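Local coordinates for protein adhesin (PDB 6VT2) that probably mediates bacterial adhesion by binding sialylated glycans through two tandem Siglec-like modules, each followed by an atypical Rib domain, at residues Ile215-Glu220 / Val319-Thr324; Leu289-Gly294 / Pro387-Arg392. All blocks are in the same frame, centred on the assembly; numbering follows the deposited sequence.

Interaction 1. Residues Ile215-Glu220 / Val319-Thr324; sequences IFYRGE and VFANQT. With CA (calcium ion), chain G.
Q323 NE2 is held twice: it donates to R218 O (2.9 Å) in an almost straight bond lying in the planes of both the amide and the carbonyl, and it also donates to a water that binds G219 O. The other amide atom, Q323 OE1, shares a second water with E220 OE1, whose direct partner is Y327 OH; E220 OE2 pairs with K326. Q323 thus braces the type II turn Y217-E220, in which G219 takes positive phi (80°) at the third position. Leading into the turn, the backbones pair in parallel: F216 N donates to V319 O, A321 N to F216 O and R218 N to A321 O (2.8 Å). On one face of the sheet, A321 CB lies 3.6 Å from Y217 CD1 and also touches I215 CG2, which rests above the rim of the Y217 ring; N322 O sits at that ring's edge. R218 NH1 reaches N322 OD1 (2.7 Å) in a weak bond, while NH2 and NE bond K287 O and L289 O; OD1 is also bonded by S389 OG. T324 binds calcium through O (2.4 Å) and OG1 (2.6 Å), with Y327 O and D393 also coordinating. F320, on the opposite sheet face from A321, touches the bound sialic acid. Parallel pairing of an early edge strand with the last strand matches the A'-G pair of V-set immunoglobulin folds.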
# COMPACT_ATOMS: atom_id res chain seq x y z
N ILE A 215 6.92 20.36 -22.18
CA ILE A 215 6.95 21.69 -22.72
C ILE A 215 7.20 22.65 -21.59
O ILE A 215 6.49 22.60 -20.58
CB ILE A 215 5.64 22.03 -23.39
CG1 ILE A 215 5.44 21.19 -24.62
CG2 ILE A 215 5.68 23.49 -23.84
CD1 ILE A 215 3.97 21.27 -25.14
N PHE A 216 8.17 23.54 -21.78
CA PHE A 216 8.44 24.61 -20.85
C PHE A 216 8.28 25.90 -21.62
O PHE A 216 8.95 26.11 -22.62
CB PHE A 216 9.84 24.51 -20.24
CG PHE A 216 9.92 23.54 -19.12
CD1 PHE A 216 9.74 22.17 -19.28
CD2 PHE A 216 10.22 24.02 -17.86
CE1 PHE A 216 9.83 21.33 -18.17
CE2 PHE A 216 10.22 23.18 -16.78
CZ PHE A 216 10.08 21.85 -16.95
N TYR A 217 7.47 26.76 -21.11
CA TYR A 217 7.25 28.05 -21.75
C TYR A 217 8.32 29.00 -21.30
O TYR A 217 8.54 29.16 -20.09
CB TYR A 217 5.86 28.59 -21.37
CG TYR A 217 4.80 27.77 -22.00
CD1 TYR A 217 4.43 27.92 -23.30
CD2 TYR A 217 4.23 26.74 -21.28
CE1 TYR A 217 3.50 27.09 -23.87
CE2 TYR A 217 3.32 25.91 -21.86
CZ TYR A 217 2.93 26.12 -23.14
OH TYR A 217 2.04 25.25 -23.74
N ARG A 218 8.97 29.66 -22.24
CA ARG A 218 10.04 30.57 -21.90
C ARG A 218 9.54 31.61 -20.92
O ARG A 218 8.50 32.21 -21.11
CB ARG A 218 10.58 31.23 -23.19
CG ARG A 218 11.18 30.19 -24.12
CD ARG A 218 11.37 30.72 -25.55
NE ARG A 218 12.26 31.84 -25.60
CZ ARG A 218 11.91 33.08 -25.96
NH1 ARG A 218 10.69 33.34 -26.36
NH2 ARG A 218 12.77 34.06 -25.98
N GLY A 219 10.28 31.82 -19.85
CA GLY A 219 9.95 32.83 -18.89
C GLY A 219 8.88 32.49 -17.91
O GLY A 219 8.46 33.38 -17.16
N GLU A 220 8.45 31.30 -17.79
CA GLU A 220 7.46 30.86 -16.81
C GLU A 220 7.97 29.59 -16.17
O GLU A 220 8.32 28.64 -16.86
CB GLU A 220 6.09 30.55 -17.41
CG GLU A 220 5.43 31.81 -18.00
CD GLU A 220 3.99 31.58 -18.43
OE1 GLU A 220 3.30 32.61 -18.76
OE2 GLU A 220 3.53 30.42 -18.41
N VAL A 319 11.24 20.79 -24.17
CA VAL A 319 11.08 21.55 -25.40
C VAL A 319 10.56 22.93 -25.03
O VAL A 319 9.59 23.05 -24.29
CB VAL A 319 10.17 20.85 -26.41
CG1 VAL A 319 9.97 21.72 -27.62
CG2 VAL A 319 10.84 19.50 -26.77
N PHE A 320 11.20 23.95 -25.55
CA PHE A 320 10.88 25.32 -25.20
C PHE A 320 9.72 25.79 -26.06
O PHE A 320 9.62 25.47 -27.24
CB PHE A 320 12.07 26.27 -25.43
CG PHE A 320 13.39 25.79 -24.94
CD1 PHE A 320 13.54 24.83 -23.94
CD2 PHE A 320 14.51 26.34 -25.46
CE1 PHE A 320 14.81 24.39 -23.55
CE2 PHE A 320 15.77 25.93 -25.07
CZ PHE A 320 15.90 24.94 -24.13
N ALA A 321 8.86 26.57 -25.46
CA ALA A 321 7.78 27.20 -26.19
C ALA A 321 7.70 28.68 -25.86
O ALA A 321 7.97 29.11 -24.76
CB ALA A 321 6.47 26.54 -25.86
N ASN A 322 7.26 29.44 -26.84
CA ASN A 322 7.00 30.84 -26.61
C ASN A 322 5.71 30.98 -25.86
O ASN A 322 4.76 30.22 -26.09
CB ASN A 322 6.89 31.58 -27.93
CG ASN A 322 8.14 31.60 -28.70
OD1 ASN A 322 9.21 31.92 -28.18
ND2 ASN A 322 8.05 31.26 -29.95
N GLN A 323 5.61 32.03 -25.07
CA GLN A 323 4.36 32.28 -24.36
C GLN A 323 3.17 32.45 -25.28
O GLN A 323 2.04 32.09 -24.89
CB GLN A 323 4.51 33.50 -23.45
CG GLN A 323 5.32 33.13 -22.24
CD GLN A 323 5.45 34.26 -21.27
OE1 GLN A 323 4.54 35.14 -21.18
NE2 GLN A 323 6.58 34.31 -20.57
N THR A 324 3.38 33.00 -26.45
CA THR A 324 2.25 33.16 -27.33
C THR A 324 1.62 31.83 -27.65
O THR A 324 0.45 31.79 -28.00
CB THR A 324 2.64 33.94 -28.58
OG1 THR A 324 1.42 34.15 -29.31
CG2 THR A 324 3.61 33.20 -29.45
CA CA G . -1.06 33.24 -29.13
O HOH W 1 8.29 35.86 -18.59
O HOH W 2 4.00 35.05 -18.43
O HOH W 3 -2.41 31.15 -29.10
O HOH W 4 -0.33 32.14 -31.15
O HOH W 5 -3.21 33.48 -30.04

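Interaction 2. Residues Leu289-Gly294 / Pro387-Arg392; sequences LPAGPG and PASRSR. With SIA (N-acetyl-alpha-neuraminic acid), chain C.
A loop of the second Siglec-like module meets a loop of the following atypical Rib domain here, forming part of an interdomain interface. P290 and A291 face A388 and S389 across a small patch that joins one backbone-to-side-chain hydrogen bond to a few carbon contacts. The S389 side chain has OG anti to its own backbone N (chi1 -165°), which sets the hydroxyl oxygen opposite A291 N; that amide donates to OG at 2.9 Å with a bent N-H...O angle of 146°. The same OG bonds N322 OD1, so this buried hydroxyl ties the loop containing A291 to N322, just past strand 314-321. Alongside, S389 CB packs against both CA and CB of P290 (3.5 Å to CB), and A388 CB approaches P290 CB more loosely at 4.0 Å. Farther along the first loop, G294 O accepts a hydrogen bond from O4 of the bound sialic acid (2.8 Å), a sugar also held by S248, T249, K296 O and T298. One loop therefore serves the glycan pocket at one end and the domain interface at the other. A single water completes the junction by bridging the two backbones, donating to A291 O and, at 2.7 Å, to A388 O.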
# COMPACT_ATOMS: atom_id res chain seq x y z
N LEU A 289 17.12 31.84 -23.97
CA LEU A 289 17.08 30.68 -24.84
C LEU A 289 15.90 30.82 -25.80
O LEU A 289 14.75 30.77 -25.35
CB LEU A 289 16.94 29.41 -24.03
CG LEU A 289 18.20 29.12 -23.19
CD1 LEU A 289 17.99 27.88 -22.42
CD2 LEU A 289 19.46 28.98 -24.04
N PRO A 290 16.14 30.88 -27.09
CA PRO A 290 15.04 30.95 -28.03
C PRO A 290 14.37 29.60 -28.25
O PRO A 290 14.99 28.55 -28.16
CB PRO A 290 15.71 31.41 -29.33
CG PRO A 290 17.11 30.99 -29.19
CD PRO A 290 17.44 31.08 -27.72
N ALA A 291 13.09 29.66 -28.55
CA ALA A 291 12.39 28.51 -29.06
C ALA A 291 12.78 28.30 -30.51
O ALA A 291 13.24 29.22 -31.20
CB ALA A 291 10.88 28.72 -28.93
N GLY A 292 12.56 27.11 -30.99
CA GLY A 292 12.91 26.79 -32.35
C GLY A 292 13.43 25.39 -32.42
O GLY A 292 13.38 24.64 -31.43
N PRO A 293 13.95 24.98 -33.58
CA PRO A 293 14.41 23.58 -33.73
C PRO A 293 15.44 23.17 -32.72
O PRO A 293 15.44 22.02 -32.25
CB PRO A 293 15.01 23.54 -35.14
CG PRO A 293 15.04 24.99 -35.62
CD PRO A 293 14.00 25.75 -34.84
N GLY A 294 16.32 24.08 -32.36
CA GLY A 294 17.32 23.79 -31.36
C GLY A 294 16.92 24.10 -29.95
O GLY A 294 17.75 23.93 -29.04
N PRO A 387 14.36 39.15 -30.01
CA PRO A 387 14.56 39.10 -31.48
C PRO A 387 14.75 37.71 -32.05
O PRO A 387 14.21 37.44 -33.14
CB PRO A 387 15.78 39.98 -31.69
CG PRO A 387 15.78 40.86 -30.58
CD PRO A 387 15.28 40.05 -29.37
N ALA A 388 15.40 36.79 -31.31
CA ALA A 388 15.63 35.44 -31.77
C ALA A 388 14.42 34.54 -31.61
O ALA A 388 14.41 33.44 -32.18
CB ALA A 388 16.85 34.83 -31.05
N SER A 389 13.42 34.98 -30.84
CA SER A 389 12.28 34.10 -30.53
C SER A 389 11.11 35.02 -30.18
O SER A 389 10.79 35.37 -29.03
CB SER A 389 12.62 33.14 -29.39
OG SER A 389 11.68 32.09 -29.34
N ARG A 390 10.48 35.55 -31.22
CA ARG A 390 9.43 36.52 -31.02
C ARG A 390 8.22 35.83 -30.43
O ARG A 390 7.91 34.68 -30.76
CB ARG A 390 9.07 37.18 -32.36
CG ARG A 390 10.10 38.21 -32.77
CD ARG A 390 9.97 38.45 -34.30
NE ARG A 390 8.68 39.02 -34.68
CZ ARG A 390 8.41 40.32 -34.65
NH1 ARG A 390 7.22 40.73 -35.03
NH2 ARG A 390 9.30 41.18 -34.20
N SER A 391 7.56 36.50 -29.51
CA SER A 391 6.44 35.93 -28.78
C SER A 391 5.36 36.98 -28.74
O SER A 391 5.35 37.85 -27.85
CB SER A 391 6.89 35.52 -27.39
OG SER A 391 5.85 34.83 -26.74
N ARG A 392 4.43 36.86 -29.68
CA ARG A 392 3.51 37.96 -29.96
C ARG A 392 2.20 37.40 -30.46
O ARG A 392 2.11 36.24 -30.89
CB ARG A 392 4.09 38.91 -31.00
CG ARG A 392 5.35 39.57 -30.56
CD ARG A 392 5.87 40.57 -31.63
NE ARG A 392 7.11 41.06 -31.13
CZ ARG A 392 7.59 42.28 -31.28
NH1 ARG A 392 6.90 43.16 -32.02
NH2 ARG A 392 8.70 42.61 -30.70
C1 SIA C . 19.92 18.31 -27.47
C2 SIA C . 21.16 18.99 -28.19
C3 SIA C . 20.79 20.00 -29.28
C4 SIA C . 20.05 21.21 -28.72
C5 SIA C . 20.86 21.88 -27.60
C6 SIA C . 21.33 20.83 -26.56
C7 SIA C . 22.38 21.36 -25.57
C8 SIA C . 23.01 20.18 -24.80
C9 SIA C . 23.85 20.66 -23.62
C10 SIA C . 20.33 24.20 -26.91
C11 SIA C . 19.34 25.11 -26.17
N5 SIA C . 20.03 22.88 -26.93
O1A SIA C . 20.08 18.12 -26.23
O1B SIA C . 18.94 18.01 -28.18
O4 SIA C . 19.79 22.21 -29.72
O6 SIA C . 21.96 19.71 -27.19
O7 SIA C . 23.35 22.14 -26.26
O8 SIA C . 22.00 19.26 -24.37
O9 SIA C . 24.64 19.57 -23.12
O10 SIA C . 21.34 24.65 -27.44
O HOH W 6 12.84 31.32 -32.53

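In the fold
Interaction 1 pairs the two strands at one edge of the second Siglec-like module's mixed sheet, and it combines parallel backbone bonding with side-chain amide and guanidinium bonds; interaction 2 is a smaller loop-to-loop contact between that module and the Rib domain, resting on one direct bond, a water and limited carbon packing. Both are partly buried, with centres about 9 Å apart. Their segments alternate along the chain and meet directly: T324 OG1 lies 2.7 Å from R392 O, a probable hydrogen bond made by an oxygen that also binds calcium, and S391 OG bonds T324 N. Each contact also reaches the sialic acid, through the F320 side chain in interaction 1 and the G294 backbone in interaction 2.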